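Local coordinates for protein leukotriene A-4 hydrolase (Saccharomyces cerevisiae, PDB 2XQ0) that preferentially cleaves di- and tripeptides as a zinc aminopeptidase and has low epoxide hydrolase activity in vitro, at residues Glu302-Trp307 against Gly325-Leu330; Asn318-Asn323 against Thr387-Lys392; Asn395-Leu400 against Phe429-Thr434. One frame throughout, in Å; residues are numbered along the deposited sequence.

Interaction 1: residues Glu302-Trp307 against Gly325-Leu330; sequences ELAHSW and GWTVYL. With ZN (zinc ion), chain C; BES (2-(3-amino-2-hydroxy-4-phenyl-butyrylamino)-4-methyl-pentanoic acid), chain B.
The zinc site of this M1 aminopeptidase is built on two helices, and H305 and T327 meet where they cross. H301 and H305 of the HExxH motif bind the zinc. E302 of the motif does not, and E324 of helix 321-339 is the third protein ligand. H305 NE2 binds zinc at 2.0 Å. T327 CG2 lies over the face of the H305 ring, 3.7 Å from the ring centroid and 9° off its normal, a CH-pi contact. CG2 is anti to the backbone N, chi1 -59° for OG1, and this sets the methyl over the ring. T327 OG1 is 3.0 Å from H305 ND1, but the angle is too poor for a hydrogen bond. ND1 bonds to S308 O instead, and OG1 to S308 OG and N323 O. The ring is thus fixed by zinc at NE2 and by a backbone carbonyl at ND1. Bestatin adds O2 and O3 to the zinc, each at 2.4 Å. E302, the proton acceptor, brings OE2 to 3.2 Å from bestatin O2. An alanine in place of E302 would probably lose the proton acceptor and leave bestatin O2 without its close carboxylate neighbour. A304 CB packs on L330 CB at 3.8 Å. The axes of segments 302-307 and 325-330 approach to 8.5 Å, with 122° between their N-to-C directions. Helix 321-339 lies between helix 297-311 and helix 388-403, which V328 and Y329 touch, while W307 and L330 reach F418 of helix 407-420.

Interaction 2: residues Asn318-Asn323 against Thr387-Lys392; sequences NHFWLN and TVPYEK. With BES (2-(3-amino-2-hydroxy-4-phenyl-butyrylamino)-4-methyl-pentanoic acid), chain B.
The bestatin pocket is lined here by F320 and Y390, which touch each other loosely; F320 also packs on P389, the residue before Y390. F320 CD2 rests on P389 CG at 3.8 Å, the ring and the proline meeting at a slant. CG of F320 is anti to the backbone N, chi1 -173°, and this carries the ring past the proline to the inhibitor. There F320 CZ lies 3.8 Å from C9 of the bestatin phenyl group. F320 CE2 and Y390 CE1 are a looser pair at 4.5 Å. The Y390 hydroxyl donates a hydrogen bond of 3.0 Å from OH to bestatin O3. That oxygen lies in the plane of the tyrosine ring, at its edge, and Y390 CE2 is 3.2 Å from it. O3 also binds the zinc, so metal and phenol grip the same oxygen. Away from the inhibitor, W321 CA sits 3.9 Å from P389 CB. The backbones are close at this point, with W321 CA 4.3 Å from P389 CA. The W321 indole turns away from the proline, and its NE1 is hydrogen-bonded to T428. E324 and V328 of helix 321-339 also touch the Y390 side chain. A tyrosine proton donor beside the zinc is typical of M1 aminopeptidases, where it is thought to stabilise the tetrahedral intermediate; here it holds the zinc-bound oxygen of the inhibitor.

Interaction 3: residues Asn395-Leu400 against Phe429-Thr434; sequences NLLFHL and FQFLDT
F431 points its ring from helix 428-438 at two leucines of helix 388-403, and the leading atom, CZ, does the touching. L397 CD2 is 4.0 Å from F431 CZ. L400 CD1 is 4.2 Å from the same atom. The two leucines approach differently. The L400 methyl lies at the ring edge, near the ring plane. The L397 methyl comes in at a slant, and the two side chains cross obliquely. F431 reaches across because its CG is anti to the backbone N, chi1 162°, which extends the ring toward the other helix. L397 has CG anti to the carbonyl carbon instead, chi1 -63°, and its CD2 branch turns to the phenylalanine. L400 sits one turn further along the same helix, so the two leucines present one methyl each to the ring. The helix backbones stay well apart, with L397 CA 11.6 Å from F431 CA. F431 covers nearly half of that gap, and the L397 side chain and the methyl-to-ring contact make up the rest. The F431 ring meets W321 edge-to-face, and its side chain touches L322 of helix 321-339 and F413 of helix 407-420. L397 also packs on W326 and Y329 of helix 321-339. Between the two segments there is no hydrogen bond or charge pair. The contact is therefore purely apolar: three buried side chains joined by dispersion and by the exclusion of water, with a small shared surface of 103 Å².

Overall arrangement
All three interactions lie in the M1 peptidase domain, with centres 11 to 15 Å apart. Interactions 1 and 2 share helix 321-339, and interactions 2 and 3 share helix 388-403. Along the chain, interactions 1 and 2 alternate in their segments, while interaction 3 opens after both have closed. Interactions 1 and 2 both touch bestatin. Interaction 3 lies farther out, with L397 about 12 Å from the zinc, side chain to ion. It joins interaction 1 where W326 packs on F431, and interaction 2 where W321 packs on L396. The contacts thus lead from the zinc site, nearer the centre of the chain, outward through buried helix packing.

Interaction 1: residues Glu302-Trp307 against Gly325-Leu330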
loop_
_atom_site.group_PDB
_atom_site.type_symbol
_atom_site.label_atom_id
_atom_site.label_comp_id
_atom_site.label_asym_id
_atom_site.label_seq_id
_atom_site.Cartn_x
_atom_site.Cartn_y
_atom_site.Cartn_z
ATOM N N GLU A 302 -3.027 3.647 -6.604
ATOM C CA GLU A 302 -1.851 3.057 -7.237
ATOM C C GLU A 302 -1.453 3.859 -8.470
ATOM O O GLU A 302 -0.276 3.980 -8.788
ATOM C CB GLU A 302 -2.121 1.621 -7.676
ATOM C CG GLU A 302 -2.745 0.725 -6.610
ATOM C CD GLU A 302 -1.915 0.650 -5.358
ATOM O OE1 GLU A 302 -2.473 0.264 -4.308
ATOM O OE2 GLU A 302 -0.711 0.989 -5.416
ATOM N N LEU A 303 -2.439 4.397 -9.180
ATOM C CA LEU A 303 -2.139 5.204 -10.355
ATOM C C LEU A 303 -1.372 6.470 -9.981
ATOM O O LEU A 303 -0.450 6.858 -10.680
ATOM C CB LEU A 303 -3.430 5.626 -11.040
ATOM C CG LEU A 303 -3.266 6.692 -12.130
ATOM C CD1 LEU A 303 -2.448 6.133 -13.283
ATOM C CD2 LEU A 303 -4.648 7.129 -12.611
ATOM N N ALA A 304 -1.780 7.148 -8.911
ATOM C CA ALA A 304 -1.086 8.379 -8.515
ATOM C C ALA A 304 0.376 8.102 -8.142
ATOM O O ALA A 304 1.259 8.947 -8.362
ATOM C CB ALA A 304 -1.819 9.081 -7.382
ATOM N N HIS A 305 0.651 6.910 -7.613
ATOM C CA HIS A 305 2.024 6.503 -7.300
ATOM C C HIS A 305 2.945 6.620 -8.512
ATOM O O HIS A 305 4.162 6.847 -8.379
ATOM C CB HIS A 305 2.072 5.068 -6.777
ATOM C CG HIS A 305 1.952 4.967 -5.296
ATOM N ND1 HIS A 305 2.781 5.656 -4.440
ATOM C CD2 HIS A 305 1.113 4.237 -4.514
ATOM C CE1 HIS A 305 2.441 5.377 -3.188
ATOM N NE2 HIS A 305 1.436 4.521 -3.211
ATOM N N SER A 306 2.371 6.490 -9.699
ATOM C CA SER A 306 3.186 6.591 -10.919
ATOM C C SER A 306 4.029 7.852 -10.836
ATOM O O SER A 306 5.201 7.852 -11.211
ATOM C CB SER A 306 2.312 6.610 -12.175
ATOM O OG SER A 306 1.600 5.398 -12.275
ATOM N N TRP A 307 3.437 8.920 -10.309
ATOM C CA TRP A 307 4.180 10.155 -10.036
ATOM C C TRP A 307 4.861 10.178 -8.655
ATOM O O TRP A 307 6.085 10.302 -8.561
ATOM C CB TRP A 307 3.267 11.376 -10.218
ATOM C CG TRP A 307 2.841 11.600 -11.642
ATOM C CD1 TRP A 307 3.461 12.403 -12.567
ATOM C CD2 TRP A 307 1.707 11.029 -12.308
ATOM N NE1 TRP A 307 2.794 12.351 -13.762
ATOM C CE2 TRP A 307 1.709 11.521 -13.635
ATOM C CE3 TRP A 307 0.697 10.140 -11.921
ATOM C CZ2 TRP A 307 0.743 11.167 -14.564
ATOM C CZ3 TRP A 307 -0.271 9.787 -12.852
ATOM C CH2 TRP A 307 -0.236 10.301 -14.164
ATOM N N GLY A 325 1.931 10.376 1.463
ATOM C CA GLY A 325 1.169 11.607 1.687
ATOM C C GLY A 325 0.822 12.299 0.384
ATOM O O GLY A 325 -0.334 12.686 0.129
ATOM N N TRP A 326 1.813 12.443 -0.477
ATOM C CA TRP A 326 1.530 12.949 -1.817
ATOM C C TRP A 326 0.497 12.081 -2.551
ATOM O O TRP A 326 -0.477 12.604 -3.122
ATOM C CB TRP A 326 2.836 13.031 -2.628
ATOM C CG TRP A 326 3.490 14.366 -2.516
ATOM C CD1 TRP A 326 4.659 14.669 -1.883
ATOM C CD2 TRP A 326 3.002 15.589 -3.067
ATOM N NE1 TRP A 326 4.930 16.014 -2.007
ATOM C CE2 TRP A 326 3.927 16.598 -2.732
ATOM C CE3 TRP A 326 1.870 15.928 -3.811
ATOM C CZ2 TRP A 326 3.749 17.925 -3.108
ATOM C CZ3 TRP A 326 1.698 17.258 -4.185
ATOM C CH2 TRP A 326 2.627 18.228 -3.841
ATOM N N THR A 327 0.705 10.757 -2.543
ATOM C CA THR A 327 -0.219 9.841 -3.235
ATOM C C THR A 327 -1.665 10.021 -2.771
ATOM O O THR A 327 -2.565 10.112 -3.592
ATOM C CB THR A 327 0.211 8.372 -3.100
ATOM O OG1 THR A 327 1.529 8.231 -3.656
ATOM C CG2 THR A 327 -0.778 7.418 -3.818
ATOM N N VAL A 328 -1.882 10.078 -1.461
ATOM C CA VAL A 328 -3.227 10.219 -0.926
ATOM C C VAL A 328 -3.780 11.577 -1.373
ATOM O O VAL A 328 -4.955 11.688 -1.741
ATOM C CB VAL A 328 -3.259 10.071 0.641
ATOM C CG1 VAL A 328 -4.666 10.377 1.193
ATOM C CG2 VAL A 328 -2.846 8.645 1.077
ATOM N N TYR A 329 -2.923 12.600 -1.353
ATOM C CA TYR A 329 -3.306 13.936 -1.829
ATOM C C TYR A 329 -3.716 13.882 -3.300
ATOM O O TYR A 329 -4.831 14.296 -3.687
ATOM C CB TYR A 329 -2.190 14.988 -1.583
ATOM C CG TYR A 329 -2.568 16.330 -2.175
ATOM C CD1 TYR A 329 -3.420 17.198 -1.498
ATOM C CD2 TYR A 329 -2.134 16.691 -3.439
ATOM C CE1 TYR A 329 -3.807 18.403 -2.061
ATOM C CE2 TYR A 329 -2.518 17.867 -4.002
ATOM C CZ TYR A 329 -3.361 18.717 -3.315
ATOM O OH TYR A 329 -3.744 19.898 -3.889
ATOM N N LEU A 330 -2.836 13.338 -4.128
ATOM C CA LEU A 330 -3.131 13.226 -5.554
ATOM C C LEU A 330 -4.371 12.371 -5.873
ATOM O O LEU A 330 -5.189 12.759 -6.684
ATOM C CB LEU A 330 -1.910 12.716 -6.323
ATOM C CG LEU A 330 -0.740 13.708 -6.326
ATOM C CD1 LEU A 330 0.531 13.059 -6.902
ATOM C CD2 LEU A 330 -1.111 15.001 -7.080
HETATM ZN ZN ZN C . 0.365 3.875 -1.589
HETATM N N2 BES B . 2.571 -0.070 -1.631
HETATM C C1 BES B . 1.540 0.408 -0.733
HETATM C C6 BES B . 1.244 -0.643 0.338
HETATM C C7 BES B . 2.468 -0.868 1.198
HETATM C C8 BES B . 3.173 0.223 1.694
HETATM C C12 BES B . 2.900 -2.161 1.478
HETATM C C9 BES B . 4.302 0.022 2.479
HETATM C C11 BES B . 4.033 -2.361 2.264
HETATM C C10 BES B . 4.733 -1.269 2.766
HETATM C C2 BES B . 0.256 0.754 -1.499
HETATM O O2 BES B . 0.424 1.720 -2.547
HETATM C C3 BES B . -0.724 1.271 -0.499
HETATM O O3 BES B . -0.594 2.384 0.017
HETATM N N1 BES B . -1.670 0.370 -0.269
HETATM C C4 BES B . -2.802 0.467 0.629
HETATM C C13 BES B . -3.942 0.892 -0.289
HETATM C C14 BES B . -4.673 2.131 0.211
HETATM C C15 BES B . -5.403 2.809 -0.943
HETATM C C16 BES B . -3.731 3.107 0.913
HETATM C C5 BES B . -3.070 -0.925 1.128
HETATM O O1 BES B . -3.634 -1.075 2.235
HETATM O O4 BES B . -2.709 -1.892 0.410
#

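Interaction 2: residues Asn318-Asn323 against Thr387-Lys392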
loop_
_atom_site.group_PDB
_atom_site.type_symbol
_atom_site.label_atom_id
_atom_site.label_comp_id
_atom_site.label_asym_id
_atom_site.label_seq_id
_atom_site.Cartn_x
_atom_site.Cartn_y
_atom_site.Cartn_z
ATOM N N ASN A 318 12.598 7.113 6.502
ATOM C CA ASN A 318 12.307 8.243 7.392
ATOM C C ASN A 318 11.402 9.276 6.762
ATOM O O ASN A 318 10.776 10.049 7.469
ATOM C CB ASN A 318 13.589 8.973 7.792
ATOM C CG ASN A 318 14.377 8.252 8.848
ATOM O OD1 ASN A 318 13.937 7.244 9.399
ATOM N ND2 ASN A 318 15.534 8.804 9.182
ATOM N N HIS A 319 11.375 9.313 5.434
ATOM C CA HIS A 319 10.643 10.349 4.688
ATOM C C HIS A 319 9.547 9.721 3.817
ATOM O O HIS A 319 9.213 10.217 2.732
ATOM C CB HIS A 319 11.619 11.172 3.843
ATOM C CG HIS A 319 12.728 11.762 4.649
ATOM N ND1 HIS A 319 12.602 12.964 5.312
ATOM C CD2 HIS A 319 13.950 11.280 4.966
ATOM C CE1 HIS A 319 13.714 13.208 5.982
ATOM N NE2 HIS A 319 14.547 12.199 5.791
ATOM N N PHE A 320 9.014 8.610 4.314
ATOM C CA PHE A 320 7.982 7.830 3.638
ATOM C C PHE A 320 6.744 8.674 3.326
ATOM O O PHE A 320 6.018 8.386 2.372
ATOM C CB PHE A 320 7.613 6.642 4.528
ATOM C CG PHE A 320 6.678 5.651 3.884
ATOM C CD1 PHE A 320 6.934 5.162 2.611
ATOM C CD2 PHE A 320 5.580 5.157 4.589
ATOM C CE1 PHE A 320 6.084 4.223 2.021
ATOM C CE2 PHE A 320 4.727 4.224 4.010
ATOM C CZ PHE A 320 4.988 3.759 2.716
ATOM N N TRP A 321 6.497 9.715 4.124
ATOM C CA TRP A 321 5.346 10.588 3.880
ATOM C C TRP A 321 5.365 11.229 2.477
ATOM O O TRP A 321 4.303 11.495 1.896
ATOM C CB TRP A 321 5.203 11.659 4.974
ATOM C CG TRP A 321 6.014 12.901 4.747
ATOM C CD1 TRP A 321 7.299 13.126 5.149
ATOM C CD2 TRP A 321 5.584 14.094 4.085
ATOM N NE1 TRP A 321 7.698 14.392 4.774
ATOM C CE2 TRP A 321 6.667 15.002 4.111
ATOM C CE3 TRP A 321 4.388 14.486 3.466
ATOM C CZ2 TRP A 321 6.586 16.284 3.544
ATOM C CZ3 TRP A 321 4.312 15.755 2.900
ATOM C CH2 TRP A 321 5.407 16.640 2.948
ATOM N N LEU A 322 6.557 11.466 1.933
ATOM C CA LEU A 322 6.680 12.071 0.600
ATOM C C LEU A 322 6.050 11.177 -0.450
ATOM O O LEU A 322 5.530 11.651 -1.453
ATOM C CB LEU A 322 8.136 12.319 0.233
ATOM C CG LEU A 322 8.785 13.507 0.961
ATOM C CD1 LEU A 322 10.281 13.579 0.676
ATOM C CD2 LEU A 322 8.074 14.799 0.563
ATOM N N ASN A 323 6.163 9.864 -0.253
ATOM C CA ASN A 323 5.497 8.912 -1.127
ATOM C C ASN A 323 4.007 8.901 -0.806
ATOM O O ASN A 323 3.194 9.390 -1.588
ATOM C CB ASN A 323 6.063 7.489 -0.971
ATOM C CG ASN A 323 7.346 7.254 -1.775
ATOM O OD1 ASN A 323 8.126 8.170 -2.025
ATOM N ND2 ASN A 323 7.566 6.008 -2.171
ATOM N N THR A 387 -1.054 4.726 9.525
ATOM C CA THR A 387 -1.833 5.686 8.769
ATOM C C THR A 387 -1.212 7.091 8.760
ATOM O O THR A 387 -1.566 7.925 7.926
ATOM C CB THR A 387 -3.248 5.747 9.326
ATOM O OG1 THR A 387 -3.783 4.411 9.381
ATOM C CG2 THR A 387 -4.114 6.625 8.451
ATOM N N VAL A 388 -0.271 7.352 9.665
ATOM C CA VAL A 388 0.300 8.705 9.791
ATOM C C VAL A 388 0.917 9.283 8.506
ATOM O O VAL A 388 0.597 10.404 8.121
ATOM C CB VAL A 388 1.317 8.773 10.955
ATOM C CG1 VAL A 388 2.057 10.116 10.954
ATOM C CG2 VAL A 388 0.594 8.554 12.273
ATOM N N PRO A 389 1.804 8.527 7.828
ATOM C CA PRO A 389 2.377 9.147 6.622
ATOM C C PRO A 389 1.317 9.447 5.570
ATOM O O PRO A 389 1.431 10.439 4.839
ATOM C CB PRO A 389 3.373 8.090 6.100
ATOM C CG PRO A 389 3.051 6.814 6.858
ATOM C CD PRO A 389 2.504 7.285 8.195
ATOM N N TYR A 390 0.307 8.583 5.490
ATOM C CA TYR A 390 -0.780 8.757 4.538
ATOM C C TYR A 390 -1.577 10.014 4.860
ATOM O O TYR A 390 -1.700 10.918 4.036
ATOM C CB TYR A 390 -1.718 7.536 4.585
ATOM C CG TYR A 390 -1.083 6.244 4.100
ATOM C CD1 TYR A 390 -0.296 5.460 4.945
ATOM C CD2 TYR A 390 -1.293 5.800 2.801
ATOM C CE1 TYR A 390 0.291 4.271 4.490
ATOM C CE2 TYR A 390 -0.717 4.614 2.337
ATOM C CZ TYR A 390 0.068 3.860 3.179
ATOM O OH TYR A 390 0.622 2.686 2.712
ATOM N N GLU A 391 -2.125 10.056 6.061
ATOM C CA GLU A 391 -3.145 11.049 6.391
ATOM C C GLU A 391 -2.598 12.321 7.013
ATOM O O GLU A 391 -3.114 13.399 6.751
ATOM C CB GLU A 391 -4.207 10.445 7.310
ATOM C CG GLU A 391 -5.018 9.304 6.673
ATOM C CD GLU A 391 -5.880 9.761 5.497
ATOM O OE1 GLU A 391 -6.210 10.966 5.401
ATOM O OE2 GLU A 391 -6.223 8.909 4.654
ATOM N N LYS A 392 -1.590 12.220 7.870
ATOM C CA LYS A 392 -0.953 13.448 8.322
ATOM C C LYS A 392 -0.238 14.051 7.118
ATOM O O LYS A 392 -0.197 15.273 6.945
ATOM C CB LYS A 392 0.013 13.188 9.507
ATOM C CG LYS A 392 0.495 14.473 10.184
ATOM C CD LYS A 392 1.498 14.252 11.328
ATOM C CE LYS A 392 0.825 14.024 12.676
ATOM N NZ LYS A 392 1.767 14.237 13.857
HETATM N N2 BES B . 2.571 -0.070 -1.631
HETATM C C1 BES B . 1.540 0.408 -0.733
HETATM C C6 BES B . 1.244 -0.643 0.338
HETATM C C7 BES B . 2.468 -0.868 1.198
HETATM C C8 BES B . 3.173 0.223 1.694
HETATM C C12 BES B . 2.900 -2.161 1.478
HETATM C C9 BES B . 4.302 0.022 2.479
HETATM C C11 BES B . 4.033 -2.361 2.264
HETATM C C10 BES B . 4.733 -1.269 2.766
HETATM C C2 BES B . 0.256 0.754 -1.499
HETATM O O2 BES B . 0.424 1.720 -2.547
HETATM C C3 BES B . -0.724 1.271 -0.499
HETATM O O3 BES B . -0.594 2.384 0.017
HETATM N N1 BES B . -1.670 0.370 -0.269
HETATM C C4 BES B . -2.802 0.467 0.629
HETATM C C13 BES B . -3.942 0.892 -0.289
HETATM C C14 BES B . -4.673 2.131 0.211
HETATM C C15 BES B . -5.403 2.809 -0.943
HETATM C C16 BES B . -3.731 3.107 0.913
HETATM C C5 BES B . -3.070 -0.925 1.128
HETATM O O1 BES B . -3.634 -1.075 2.235
HETATM O O4 BES B . -2.709 -1.892 0.410
#

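Interaction 3: residues Asn395-Leu400 against Phe429-Thr434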
loop_
_atom_site.group_PDB
_atom_site.type_symbol
_atom_site.label_atom_id
_atom_site.label_comp_id
_atom_site.label_asym_id
_atom_site.label_seq_id
_atom_site.Cartn_x
_atom_site.Cartn_y
_atom_site.Cartn_z
ATOM N N ASN A 395 -2.841 15.695 5.027
ATOM C CA ASN A 395 -3.308 16.924 5.671
ATOM C C ASN A 395 -2.336 18.089 5.644
ATOM O O ASN A 395 -2.754 19.251 5.577
ATOM C CB ASN A 395 -3.789 16.645 7.094
ATOM C CG ASN A 395 -5.231 16.162 7.109
ATOM O OD1 ASN A 395 -6.149 16.933 6.834
ATOM N ND2 ASN A 395 -5.430 14.873 7.373
ATOM N N LEU A 396 -1.041 17.801 5.676
ATOM C CA LEU A 396 -0.076 18.888 5.506
ATOM C C LEU A 396 -0.196 19.469 4.099
ATOM O O LEU A 396 -0.204 20.693 3.914
ATOM C CB LEU A 396 1.350 18.404 5.782
ATOM C CG LEU A 396 2.455 19.371 5.389
ATOM C CD1 LEU A 396 2.206 20.720 6.036
ATOM C CD2 LEU A 396 3.819 18.803 5.782
ATOM N N LEU A 397 -0.340 18.602 3.099
ATOM C CA LEU A 397 -0.453 19.093 1.709
ATOM C C LEU A 397 -1.765 19.843 1.434
ATOM O O LEU A 397 -1.795 20.816 0.674
ATOM C CB LEU A 397 -0.292 17.939 0.725
ATOM C CG LEU A 397 1.093 17.290 0.799
ATOM C CD1 LEU A 397 1.142 16.030 -0.035
ATOM C CD2 LEU A 397 2.149 18.291 0.357
ATOM N N PHE A 398 -2.851 19.356 2.022
ATOM C CA PHE A 398 -4.140 20.007 1.917
ATOM C C PHE A 398 -4.108 21.405 2.584
ATOM O O PHE A 398 -4.732 22.359 2.100
ATOM C CB PHE A 398 -5.231 19.125 2.540
ATOM C CG PHE A 398 -6.627 19.676 2.356
ATOM C CD1 PHE A 398 -7.226 19.673 1.108
ATOM C CD2 PHE A 398 -7.329 20.211 3.429
ATOM C CE1 PHE A 398 -8.512 20.204 0.922
ATOM C CE2 PHE A 398 -8.612 20.733 3.253
ATOM C CZ PHE A 398 -9.199 20.726 1.990
ATOM N N HIS A 399 -3.384 21.508 3.695
ATOM C CA HIS A 399 -3.191 22.781 4.390
ATOM C C HIS A 399 -2.436 23.767 3.501
ATOM O O HIS A 399 -2.827 24.927 3.363
ATOM C CB HIS A 399 -2.421 22.551 5.694
ATOM C CG HIS A 399 -2.175 23.803 6.482
ATOM N ND1 HIS A 399 -3.198 24.589 6.963
ATOM C CD2 HIS A 399 -1.027 24.398 6.871
ATOM C CE1 HIS A 399 -2.688 25.621 7.612
ATOM N NE2 HIS A 399 -1.372 25.528 7.573
ATOM N N LEU A 400 -1.364 23.283 2.884
ATOM C CA LEU A 400 -0.550 24.079 1.978
ATOM C C LEU A 400 -1.353 24.541 0.764
ATOM O O LEU A 400 -1.281 25.702 0.371
ATOM C CB LEU A 400 0.671 23.271 1.531
ATOM C CG LEU A 400 1.725 23.061 2.626
ATOM C CD1 LEU A 400 2.915 22.235 2.115
ATOM C CD2 LEU A 400 2.201 24.390 3.210
ATOM N N PHE A 429 13.645 17.806 3.401
ATOM C CA PHE A 429 14.307 19.099 3.397
ATOM C C PHE A 429 14.390 19.639 1.982
ATOM O O PHE A 429 14.196 20.834 1.761
ATOM C CB PHE A 429 15.685 18.993 4.057
ATOM C CG PHE A 429 15.640 18.341 5.406
ATOM C CD1 PHE A 429 15.099 19.017 6.489
ATOM C CD2 PHE A 429 16.080 17.041 5.582
ATOM C CE1 PHE A 429 15.022 18.417 7.724
ATOM C CE2 PHE A 429 16.013 16.428 6.825
ATOM C CZ PHE A 429 15.486 17.118 7.895
ATOM N N GLN A 430 14.633 18.754 1.017
ATOM C CA GLN A 430 14.675 19.165 -0.382
ATOM C C GLN A 430 13.268 19.552 -0.865
ATOM O O GLN A 430 13.098 20.462 -1.682
ATOM C CB GLN A 430 15.261 18.046 -1.249
ATOM C CG GLN A 430 16.705 17.657 -0.892
ATOM C CD GLN A 430 17.143 16.413 -1.625
ATOM O OE1 GLN A 430 16.863 15.298 -1.193
ATOM N NE2 GLN A 430 17.814 16.593 -2.762
ATOM N N PHE A 431 12.257 18.851 -0.360
ATOM C CA PHE A 431 10.871 19.213 -0.649
ATOM C C PHE A 431 10.654 20.660 -0.205
ATOM O O PHE A 431 10.170 21.483 -0.976
ATOM C CB PHE A 431 9.894 18.267 0.063
ATOM C CG PHE A 431 8.478 18.811 0.174
ATOM C CD1 PHE A 431 7.653 18.866 -0.931
ATOM C CD2 PHE A 431 7.981 19.242 1.391
ATOM C CE1 PHE A 431 6.346 19.354 -0.836
ATOM C CE2 PHE A 431 6.681 19.734 1.501
ATOM C CZ PHE A 431 5.863 19.793 0.379
ATOM N N LEU A 432 11.042 20.975 1.028
ATOM C CA LEU A 432 10.827 22.325 1.574
ATOM C C LEU A 432 11.581 23.417 0.821
ATOM O O LEU A 432 11.017 24.462 0.548
ATOM C CB LEU A 432 11.172 22.392 3.065
ATOM C CG LEU A 432 10.304 21.477 3.941
ATOM C CD1 LEU A 432 10.877 21.361 5.341
ATOM C CD2 LEU A 432 8.870 21.958 3.991
ATOM N N ASP A 433 12.854 23.182 0.498
ATOM C CA ASP A 433 13.609 24.116 -0.341
ATOM C C ASP A 433 12.860 24.422 -1.633
ATOM O O ASP A 433 12.814 25.558 -2.076
ATOM C CB ASP A 433 14.969 23.531 -0.732
ATOM C CG ASP A 433 15.847 23.242 0.455
ATOM O OD1 ASP A 433 15.624 23.847 1.513
ATOM O OD2 ASP A 433 16.772 22.416 0.322
ATOM N N THR A 434 12.334 23.389 -2.272
ATOM C CA THR A 434 11.656 23.562 -3.547
ATOM C C THR A 434 10.394 24.402 -3.379
ATOM O O THR A 434 10.073 25.261 -4.216
ATOM C CB THR A 434 11.279 22.205 -4.152
ATOM O OG1 THR A 434 12.470 21.417 -4.318
ATOM C CG2 THR A 434 10.585 22.410 -5.501
#